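Side-chain contacts in putative TetR-family transcriptional regulator (Streptomyces coelicolor, PDB 2HXO), which probably binds regulatory DNA sequences to control transcription, through a predicted helix-turn-helix motif: residues Asp214-Gln217 / Phe218-Gly221; Gly140-Glu143 / Ala144-Phe147. All blocks are in the same frame, centred on the assembly; numbering follows the deposited sequence.

Contact 1 (Asp214-Gln217 / Phe218-Gly221); sequences DREQ and FLAG
L219 rests its branch carbon on the carbonyl oxygen of R215, one turn back on helix 214-230 of the TetR-like C-terminal domain, with L219 CG 3.7 Å from R215 O. Its CG lies beside the backbone N and opposite the carbonyl carbon (chi1 -72°), which tips the side chain back toward the start of the helix. On that side E216 brings OE2 to 4.2 Å from L219 CD1, a loose contact between a carboxylate and a methyl group. R215 stretches away from the helix and carries its guanidinium to D100 of helix 87-104, a salt bridge. Its carbonyl has a second neighbour in F218, whose CB comes within 3.2 Å of R215 O. From there the phenyl leads away, CG anti to the backbone N (chi1 -177°), into the core between helices 87-104 and 146-166, where it stacks with W99. A220 puts its methyl 3.4 Å from E216 O.

The backbone keeps ordinary alpha-helical bonding throughout, with F218 N to D214 O and G221 N to Q217 O both at 2.8 Å, L219 N to R215 O at 3.1 Å and A220 N to E216 O at 2.9 Å.

Q217 turns off the helix on another side. Its amide is used at both ends: OE1 accepts from H212 NE2, and NE2 donates to the carbonyl of T148 of the second subunit. The chemistry is thus divided round a single helical turn: an aromatic group goes into the domain core, a charge is paired with a neighbouring helix, and a buried amide is satisfied partly across the dimer interface.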
# COMPACT_ATOMS: atom_id res chain seq x y z
N ASP A 214 11.01 -2.01 11.23
CA ASP A 214 10.19 -1.98 10.03
C ASP A 214 10.89 -2.64 8.84
O ASP A 214 10.31 -3.46 8.15
CB ASP A 214 9.85 -0.53 9.68
CG ASP A 214 9.11 0.19 10.79
OD1 ASP A 214 7.94 -0.17 11.06
OD2 ASP A 214 9.70 1.10 11.41
N ARG A 215 12.16 -2.27 8.63
CA ARG A 215 12.95 -2.80 7.52
C ARG A 215 13.01 -4.33 7.52
O ARG A 215 12.84 -4.97 6.48
CB ARG A 215 14.36 -2.21 7.58
CG ARG A 215 15.24 -2.44 6.33
CD ARG A 215 16.34 -1.37 6.30
NE ARG A 215 16.95 -1.18 4.98
CZ ARG A 215 17.78 -2.05 4.41
NH1 ARG A 215 18.10 -3.18 5.03
NH2 ARG A 215 18.30 -1.79 3.21
N GLU A 216 13.25 -4.91 8.69
CA GLU A 216 13.31 -6.36 8.79
C GLU A 216 11.93 -6.96 8.56
O GLU A 216 11.79 -8.04 7.97
CB GLU A 216 13.84 -6.78 10.16
CG GLU A 216 15.33 -6.50 10.33
CD GLU A 216 16.16 -7.01 9.15
OE1 GLU A 216 16.26 -8.25 8.98
OE2 GLU A 216 16.70 -6.17 8.39
N GLN A 217 10.90 -6.27 9.03
CA GLN A 217 9.54 -6.74 8.83
C GLN A 217 9.32 -6.81 7.32
O GLN A 217 8.84 -7.82 6.79
CB GLN A 217 8.55 -5.75 9.45
CG GLN A 217 7.09 -6.09 9.17
CD GLN A 217 6.74 -7.46 9.68
OE1 GLN A 217 6.93 -7.75 10.86
NE2 GLN A 217 6.23 -8.33 8.79
N PHE A 218 9.67 -5.73 6.64
CA PHE A 218 9.55 -5.61 5.21
C PHE A 218 10.15 -6.82 4.49
O PHE A 218 9.48 -7.47 3.69
CB PHE A 218 10.24 -4.33 4.74
CG PHE A 218 10.10 -4.08 3.26
CD1 PHE A 218 8.84 -3.89 2.69
CD2 PHE A 218 11.22 -4.04 2.43
CE1 PHE A 218 8.69 -3.67 1.32
CE2 PHE A 218 11.08 -3.82 1.06
CZ PHE A 218 9.80 -3.64 0.51
N LEU A 219 11.42 -7.12 4.79
CA LEU A 219 12.12 -8.25 4.18
C LEU A 219 11.52 -9.60 4.52
O LEU A 219 11.57 -10.53 3.71
CB LEU A 219 13.59 -8.24 4.57
CG LEU A 219 14.47 -7.17 3.94
CD1 LEU A 219 15.91 -7.34 4.42
CD2 LEU A 219 14.39 -7.27 2.41
N ALA A 220 10.97 -9.73 5.73
CA ALA A 220 10.36 -10.99 6.16
C ALA A 220 9.06 -11.20 5.38
O ALA A 220 8.77 -12.31 4.93
CB ALA A 220 10.07 -10.96 7.65
N GLY A 221 8.30 -10.12 5.21
CA GLY A 221 7.05 -10.21 4.46
C GLY A 221 7.28 -10.60 3.00
O GLY A 221 6.57 -11.45 2.46

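Contact 2 (Gly140-Glu143 / Ala144-Phe147); sequences GVPE and AHWF
W146 turns its indole back over the turn between helix 124-138 and helix 146-166 of the TetR-like C-terminal domain, and E143 lies against one face of it. The tight part is here: E143 CA sits 3.3 Å from the centroid of the W146 five-membered ring, 15° off the normal, a CH-pi contact. At the ring's edge W146 NE1 gives a bent hydrogen bond to V141 O, 2.7 Å long and close to the indole plane. Two backbone bonds close the turn, H145 N to P142 O at 2.9 Å and W146 N to E143 O at 3.2 Å.

For E143, a chi1 of 165° swings the chain away from its own N and across the benzo ring, and its OE2 comes 3.5 Å from W146 CZ3. The carboxylate lies 24° from the ring plane, at the exposed side of the contact. Looser still is P142, whose CB is 4.2 Å from CD2 of the H145 imidazole. On the inner side V141 CG1 packs 3.7 Å from H145 CB, and L232 touches both residues. F201 of the second subunit packs on W146.

A leucine in place of W146 would probably leave V141 O without its indole N-H donor and E143 CA without an aromatic face to rest on. One indole thus meets the turn in two ways: its face covers the alpha carbon of E143 while its edge N-H binds the carbonyl of V141.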
# COMPACT_ATOMS: atom_id res chain seq x y z
N GLY A 140 11.00 -20.87 -11.74
CA GLY A 140 10.24 -21.99 -12.26
C GLY A 140 8.72 -21.86 -12.15
O GLY A 140 8.00 -22.85 -12.12
N VAL A 141 8.23 -20.63 -12.06
CA VAL A 141 6.80 -20.40 -11.96
C VAL A 141 6.13 -20.61 -13.33
O VAL A 141 6.53 -20.02 -14.32
CB VAL A 141 6.50 -18.95 -11.49
CG1 VAL A 141 4.99 -18.67 -11.58
CG2 VAL A 141 7.03 -18.74 -10.07
N PRO A 142 5.09 -21.45 -13.39
CA PRO A 142 4.41 -21.68 -14.67
C PRO A 142 4.01 -20.35 -15.28
O PRO A 142 3.67 -19.40 -14.56
CB PRO A 142 3.19 -22.53 -14.27
CG PRO A 142 3.73 -23.34 -13.12
CD PRO A 142 4.51 -22.29 -12.32
N GLU A 143 4.08 -20.26 -16.60
CA GLU A 143 3.73 -19.03 -17.31
C GLU A 143 2.36 -18.46 -16.95
O GLU A 143 2.17 -17.25 -16.96
CB GLU A 143 3.84 -19.26 -18.82
CG GLU A 143 3.17 -18.19 -19.69
CD GLU A 143 3.68 -18.18 -21.13
OE1 GLU A 143 3.96 -19.27 -21.69
OE2 GLU A 143 3.81 -17.07 -21.71
N ALA A 144 1.40 -19.33 -16.62
CA ALA A 144 0.06 -18.87 -16.27
C ALA A 144 0.04 -18.04 -15.00
O ALA A 144 -0.93 -17.32 -14.73
CB ALA A 144 -0.90 -20.06 -16.14
N HIS A 145 1.11 -18.09 -14.21
CA HIS A 145 1.15 -17.31 -12.98
C HIS A 145 2.18 -16.20 -12.96
O HIS A 145 2.35 -15.54 -11.93
CB HIS A 145 1.37 -18.24 -11.79
CG HIS A 145 0.33 -19.30 -11.65
ND1 HIS A 145 -0.98 -19.02 -11.32
CD2 HIS A 145 0.39 -20.64 -11.82
CE1 HIS A 145 -1.67 -20.14 -11.28
NE2 HIS A 145 -0.86 -21.14 -11.58
N TRP A 146 2.86 -15.97 -14.08
CA TRP A 146 3.90 -14.93 -14.12
C TRP A 146 3.40 -13.55 -13.69
O TRP A 146 4.06 -12.85 -12.93
CB TRP A 146 4.51 -14.79 -15.52
CG TRP A 146 5.37 -15.93 -15.97
CD1 TRP A 146 5.76 -17.01 -15.23
CD2 TRP A 146 5.87 -16.14 -17.29
NE1 TRP A 146 6.47 -17.89 -16.02
CE2 TRP A 146 6.55 -17.38 -17.29
CE3 TRP A 146 5.82 -15.40 -18.48
CZ2 TRP A 146 7.17 -17.91 -18.44
CZ3 TRP A 146 6.44 -15.92 -19.64
CH2 TRP A 146 7.10 -17.17 -19.60
N PHE A 147 2.22 -13.17 -14.19
CA PHE A 147 1.69 -11.86 -13.85
C PHE A 147 1.15 -11.83 -12.43
O PHE A 147 1.34 -10.86 -11.70
CB PHE A 147 0.58 -11.44 -14.81
CG PHE A 147 0.19 -9.99 -14.68
CD1 PHE A 147 1.16 -8.99 -14.82
CD2 PHE A 147 -1.12 -9.63 -14.37
CE1 PHE A 147 0.83 -7.63 -14.65
CE2 PHE A 147 -1.46 -8.27 -14.20
CZ PHE A 147 -0.48 -7.27 -14.34

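How the contacts relate
From the N terminus, the chain leaves helix 124-138 through a Schellman motif at G140. Contact 2 then closes the short turn into helix 146-166. Contact 1 comes much later, within the first two turns of helix 214-230, and closes no loop. The two follow in series, neither nesting nor crossing; their centres lie 25 Å apart and their nearest atoms about 15 Å. The dimer brings their surroundings together: T148 of one subunit, just past contact 2, meets Q217 and A220 of the other, while F147 packs edge-to-face on H212 of that other subunit. Helices 146-166 and 214-230 thus meet across subunits, consistent with TetR-family dimers.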